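Local structure of putative peptidoglycan-binding/hydrolysing protein (Peptoclostridium difficile, 5TV7) at residues Lys116-Leu128 with Ile161-Thr173. The protein probably binds peptidoglycan of the bacterial cell wall through its peptidoglycan-binding domains, and may take part in its hydrolysis. Sequence-based numbering, arbitrary orientation. Where two conformers were deposited one is given.
Sequences KEVKAAQIMLTLL and IGPATWDKLGRLT. With HGA (glutamine hydroxamate), chain C.
Met124, a selenomethionine, is a knob from helix 116-127 in a hole formed by Trp166, Leu169, Gly170 and Thr173 of helix 163-173. The two helices belong to the three-helix peptidoglycan-binding domain and cross at 51°, with axes 9.9 Å apart at closest approach. The Met124 chain is extended at chi2, which carries SE out to Leu169 CB. The bend at its last torsion (chi3 -73°) then turns CE to the edge of the indole, 3.4 Å from Trp166 CZ3. Glu117 O meets the same ring edge, near its plane, 3.3 Å from Trp166 CH2. One indole face is covered from within its own segment by Ile161 CG2, which lies over the ring centre. The other branch of Ile161 runs on to Ala121, where CD1 and Ala121 CB are tightly packed at 3.4 Å. Trp166 NE1 is satisfied by the backbone O of Lys107. Toward the helix C-termini the packing is aliphatic. Leu169 CD2 meets Leu125 CD2 and Leu128 CD1, while Leu128 CD2 reaches Leu172 CB. Phe149 of helix 140-152 adjoins Leu128 and Leu169.

The start of helix 163-173 binds glutamine hydroxamate. Ala164 N donates to OXT of the ligand, and O is held by Thr165 N and Thr165 OG1, with a weak bond from Gly162 N. Thr173 closes the far end. Its chi1 of 59° leaves CG2 against Leu128 CG and directs OG1 back to its own helix. Thr173 OG1 lies 3.5 Å from Met124 SE and donates to Leu169 O at 2.8 Å, from above the carbonyl plane.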
loop_
_atom_site.group_PDB
_atom_site.type_symbol
_atom_site.label_atom_id
_atom_site.label_comp_id
_atom_site.label_asym_id
_atom_site.label_seq_id
_atom_site.Cartn_x
_atom_site.Cartn_y
_atom_site.Cartn_z
ATOM N N LYS A 116 -8.668 -3.731 -3.142
ATOM C CA LYS A 116 -7.387 -4.378 -3.413
ATOM C C LYS A 116 -6.420 -3.541 -4.246
ATOM O O LYS A 116 -5.211 -3.664 -4.069
ATOM C CB LYS A 116 -7.604 -5.754 -4.052
ATOM C CG LYS A 116 -8.071 -5.730 -5.493
ATOM C CD LYS A 116 -8.457 -7.133 -5.943
ATOM C CE LYS A 116 -8.647 -7.208 -7.449
ATOM N NZ LYS A 116 -9.609 -6.194 -7.952
ATOM N N GLU A 117 -6.931 -2.706 -5.151
ATOM C CA GLU A 117 -6.057 -1.832 -5.933
ATOM C C GLU A 117 -5.368 -0.832 -5.018
ATOM O O GLU A 117 -4.178 -0.570 -5.163
ATOM C CB GLU A 117 -6.798 -1.071 -7.037
ATOM C CG GLU A 117 -7.330 -1.912 -8.181
ATOM C CD GLU A 117 -8.615 -2.640 -7.864
ATOM O OE1 GLU A 117 -9.246 -2.373 -6.806
ATOM O OE2 GLU A 117 -8.993 -3.500 -8.691
ATOM N N VAL A 118 -6.125 -0.291 -4.074
ATOM C CA VAL A 118 -5.577 0.656 -3.109
ATOM C C VAL A 118 -4.480 -0.030 -2.284
ATOM O O VAL A 118 -3.385 0.535 -2.105
ATOM C CB VAL A 118 -6.684 1.246 -2.206
ATOM C CG1 VAL A 118 -6.088 2.111 -1.106
ATOM C CG2 VAL A 118 -7.651 2.065 -3.041
ATOM N N LYS A 119 -4.750 -1.255 -1.821
ATOM C CA LYS A 119 -3.767 -2.003 -1.036
ATOM C C LYS A 119 -2.473 -2.198 -1.809
ATOM O O LYS A 119 -1.386 -1.966 -1.272
ATOM C CB LYS A 119 -4.312 -3.364 -0.619
ATOM C CG LYS A 119 -3.355 -4.158 0.268
ATOM C CD LYS A 119 -3.971 -5.473 0.688
ATOM C CE LYS A 119 -2.959 -6.296 1.448
ATOM N NZ LYS A 119 -3.528 -7.614 1.834
ATOM N N ALA A 120 -2.600 -2.592 -3.074
ATOM C CA ALA A 120 -1.443 -2.824 -3.926
ATOM C C ALA A 120 -0.604 -1.563 -4.063
ATOM O O ALA A 120 0.621 -1.611 -3.935
ATOM C CB ALA A 120 -1.877 -3.323 -5.296
ATOM N N ALA A 121 -1.265 -0.433 -4.290
ATOM C CA ALA A 121 -0.558 0.844 -4.417
ATOM C C ALA A 121 0.144 1.204 -3.110
ATOM O O ALA A 121 1.263 1.685 -3.125
ATOM C CB ALA A 121 -1.522 1.954 -4.826
ATOM N N GLN A 122 -0.511 0.932 -1.981
ATOM C CA GLN A 122 0.061 1.251 -0.677
ATOM C C GLN A 122 1.301 0.420 -0.390
ATOM O O GLN A 122 2.262 0.917 0.187
ATOM C CB GLN A 122 -0.989 1.079 0.429
ATOM C CG GLN A 122 -2.016 2.203 0.390
ATOM C CD GLN A 122 -3.228 1.969 1.263
ATOM O OE1 GLN A 122 -3.575 0.827 1.613
ATOM N NE2 GLN A 122 -3.903 3.056 1.602
ATOM N N ILE A 123 1.259 -0.847 -0.779
ATOM C CA ILE A 123 2.393 -1.716 -0.617
ATOM C C ILE A 123 3.571 -1.198 -1.440
ATOM O O ILE A 123 4.661 -1.074 -0.921
ATOM C CB ILE A 123 2.050 -3.161 -0.979
ATOM C CG1 ILE A 123 1.202 -3.753 0.152
ATOM C CG2 ILE A 123 3.322 -3.974 -1.173
ATOM C CD1 ILE A 123 0.492 -5.029 -0.207
HETATM N N MSE A 124 3.329 -0.858 -2.692
HETATM C CA MSE A 124 4.395 -0.351 -3.570
HETATM C C MSE A 124 4.954 0.981 -3.103
HETATM O O MSE A 124 6.174 1.188 -3.108
HETATM C CB MSE A 124 3.856 -0.277 -4.998
HETATM C CG MSE A 124 3.715 -1.698 -5.533
HETATM SE SE MSE A 124 3.318 -1.693 -7.451
HETATM C CE MSE A 124 1.479 -1.089 -7.323
ATOM N N LEU A 125 4.079 1.890 -2.687
ATOM C CA LEU A 125 4.519 3.202 -2.179
ATOM C C LEU A 125 5.364 3.008 -0.920
ATOM O O LEU A 125 6.418 3.644 -0.761
ATOM C CB LEU A 125 3.327 4.108 -1.895
ATOM C CG LEU A 125 2.567 4.620 -3.107
ATOM C CD1 LEU A 125 1.208 5.171 -2.694
ATOM C CD2 LEU A 125 3.376 5.686 -3.833
ATOM N N THR A 126 4.935 2.091 -0.054
ATOM C CA THR A 126 5.694 1.806 1.161
ATOM C C THR A 126 7.100 1.250 0.839
ATOM O O THR A 126 8.066 1.627 1.502
ATOM C CB THR A 126 4.921 0.888 2.113
ATOM O OG1 THR A 126 3.661 1.496 2.422
ATOM C CG2 THR A 126 5.691 0.678 3.389
ATOM N N LEU A 127 7.214 0.390 -0.182
ATOM C CA LEU A 127 8.529 -0.123 -0.612
ATOM C C LEU A 127 9.469 0.984 -1.077
ATOM O O LEU A 127 10.679 0.858 -0.938
ATOM C CB LEU A 127 8.400 -1.135 -1.751
ATOM C CG LEU A 127 8.037 -2.561 -1.394
ATOM C CD1 LEU A 127 7.698 -3.340 -2.655
ATOM C CD2 LEU A 127 9.193 -3.213 -0.640
ATOM N N LEU A 128 8.910 2.041 -1.650
ATOM C CA LEU A 128 9.699 3.172 -2.137
ATOM C C LEU A 128 9.990 4.203 -1.068
ATOM O O LEU A 128 10.590 5.242 -1.357
ATOM C CB LEU A 128 9.007 3.824 -3.321
ATOM C CG LEU A 128 8.866 2.895 -4.520
ATOM C CD1 LEU A 128 8.139 3.624 -5.632
ATOM C CD2 LEU A 128 10.228 2.399 -4.995
ATOM N N ILE A 161 -4.034 7.555 -9.182
ATOM C CA ILE A 161 -3.220 6.476 -9.704
ATOM C C ILE A 161 -3.941 5.900 -10.910
ATOM O O ILE A 161 -4.952 5.224 -10.785
ATOM C CB ILE A 161 -2.936 5.380 -8.675
ATOM C CG1 ILE A 161 -2.368 5.994 -7.379
ATOM C CG2 ILE A 161 -1.970 4.363 -9.289
ATOM C CD1 ILE A 161 -2.152 4.990 -6.260
ATOM N N GLY A 162 -3.415 6.224 -12.076
ATOM C CA GLY A 162 -3.900 5.728 -13.346
ATOM C C GLY A 162 -2.750 5.011 -14.028
ATOM O O GLY A 162 -1.711 4.764 -13.404
ATOM N N PRO A 163 -2.919 4.680 -15.301
ATOM C CA PRO A 163 -1.928 3.920 -16.074
ATOM C C PRO A 163 -0.470 4.349 -15.946
ATOM O O PRO A 163 0.383 3.504 -15.698
ATOM C CB PRO A 163 -2.414 4.106 -17.517
ATOM C CG PRO A 163 -3.899 4.172 -17.379
ATOM C CD PRO A 163 -4.178 4.852 -16.057
ATOM N N ALA A 164 -0.182 5.638 -16.108
ATOM C CA ALA A 164 1.205 6.111 -16.036
ATOM C C ALA A 164 1.804 5.918 -14.642
ATOM O O ALA A 164 2.962 5.533 -14.514
ATOM C CB ALA A 164 1.300 7.573 -16.453
ATOM N N THR A 165 1.014 6.187 -13.607
ATOM C CA THR A 165 1.507 6.057 -12.239
ATOM C C THR A 165 1.687 4.573 -11.862
ATOM O O THR A 165 2.666 4.227 -11.196
ATOM C CB THR A 165 0.600 6.810 -11.244
ATOM O OG1 THR A 165 0.597 8.201 -11.590
ATOM C CG2 THR A 165 1.106 6.659 -9.801
ATOM N N TRP A 166 0.770 3.704 -12.315
ATOM C CA TRP A 166 0.908 2.262 -12.055
ATOM C C TRP A 166 2.162 1.745 -12.703
ATOM O O TRP A 166 2.892 0.968 -12.106
ATOM C CB TRP A 166 -0.236 1.453 -12.628
ATOM C CG TRP A 166 -1.526 1.489 -11.898
ATOM C CD1 TRP A 166 -2.727 1.893 -12.397
ATOM C CD2 TRP A 166 -1.765 1.069 -10.555
ATOM N NE1 TRP A 166 -3.707 1.730 -11.450
ATOM C CE2 TRP A 166 -3.142 1.229 -10.308
ATOM C CE3 TRP A 166 -0.953 0.562 -9.536
ATOM C CZ2 TRP A 166 -3.727 0.923 -9.075
ATOM C CZ3 TRP A 166 -1.538 0.239 -8.311
ATOM C CH2 TRP A 166 -2.910 0.427 -8.094
ATOM N N ASP A 167 2.406 2.185 -13.935
ATOM C CA ASP A 167 3.565 1.745 -14.695
ATOM C C ASP A 167 4.860 2.093 -13.982
ATOM O O ASP A 167 5.769 1.255 -13.874
ATOM C CB ASP A 167 3.542 2.389 -16.079
ATOM C CG ASP A 167 4.744 2.016 -16.920
ATOM O OD1 ASP A 167 4.865 0.846 -17.345
ATOM O OD2 ASP A 167 5.568 2.918 -17.185
ATOM N N LYS A 168 4.930 3.315 -13.460
ATOM C CA LYS A 168 6.138 3.776 -12.787
ATOM C C LYS A 168 6.318 3.014 -11.471
ATOM O O LYS A 168 7.408 2.563 -11.160
ATOM C CB LYS A 168 6.106 5.300 -12.571
ATOM C CG LYS A 168 7.457 5.906 -12.232
ATOM C CD LYS A 168 8.400 5.862 -13.432
ATOM C CE LYS A 168 9.817 6.205 -13.024
ATOM N NZ LYS A 168 10.822 5.855 -14.076
ATOM N N LEU A 169 5.240 2.843 -10.714
ATOM C CA LEU A 169 5.303 2.077 -9.472
ATOM C C LEU A 169 5.785 0.663 -9.730
ATOM O O LEU A 169 6.640 0.143 -9.008
ATOM C CB LEU A 169 3.918 2.016 -8.805
ATOM C CG LEU A 169 3.480 3.292 -8.092
ATOM C CD1 LEU A 169 2.007 3.208 -7.725
ATOM C CD2 LEU A 169 4.345 3.522 -6.865
ATOM N N GLY A 170 5.221 0.046 -10.765
ATOM C CA GLY A 170 5.581 -1.317 -11.142
ATOM C C GLY A 170 7.035 -1.481 -11.539
ATOM O O GLY A 170 7.691 -2.424 -11.103
ATOM N N ARG A 171 7.540 -0.562 -12.361
ATOM C CA ARG A 171 8.933 -0.637 -12.826
ATOM C C ARG A 171 9.935 -0.460 -11.692
ATOM O O ARG A 171 10.982 -1.087 -11.699
ATOM C CB ARG A 171 9.216 0.392 -13.923
ATOM C CG ARG A 171 8.537 0.054 -15.228
ATOM C CD ARG A 171 8.715 1.151 -16.255
ATOM N NE ARG A 171 7.912 0.870 -17.444
ATOM C CZ ARG A 171 8.298 0.120 -18.481
ATOM N NH1 ARG A 171 9.499 -0.445 -18.521
ATOM N NH2 ARG A 171 7.465 -0.057 -19.500
ATOM N N LEU A 172 9.591 0.378 -10.720
ATOM C CA LEU A 172 10.474 0.645 -9.585
ATOM C C LEU A 172 10.441 -0.425 -8.502
ATOM O O LEU A 172 11.403 -0.568 -7.776
ATOM C CB LEU A 172 10.127 1.998 -8.960
ATOM C CG LEU A 172 10.417 3.213 -9.850
ATOM C CD1 LEU A 172 9.787 4.459 -9.253
ATOM C CD2 LEU A 172 11.915 3.395 -10.053
ATOM N N THR A 173 9.341 -1.162 -8.382
ATOM C CA THR A 173 9.230 -2.168 -7.327
ATOM C C THR A 173 9.413 -3.615 -7.780
ATOM O O THR A 173 9.543 -4.495 -6.939
ATOM C CB THR A 173 7.914 -2.010 -6.559
ATOM O OG1 THR A 173 6.807 -2.135 -7.457
ATOM C CG2 THR A 173 7.880 -0.643 -5.873
HETATM N N HGA C . -2.599 10.262 -12.922
HETATM C CA HGA C . -3.156 9.415 -13.964
HETATM C CB HGA C . -3.610 10.301 -15.130
HETATM C CG HGA C . -4.809 9.732 -15.900
HETATM C CD HGA C . -6.105 9.822 -15.116
HETATM O OE1 HGA C . -6.718 8.803 -14.852
HETATM N NE2 HGA C . -6.522 11.033 -14.738
HETATM O OZ2 HGA C . -7.683 11.191 -13.980
HETATM C C HGA C . -2.124 8.392 -14.393
HETATM O O HGA C . -1.264 8.041 -13.558
HETATM O OXT HGA C . -2.163 7.901 -15.548
#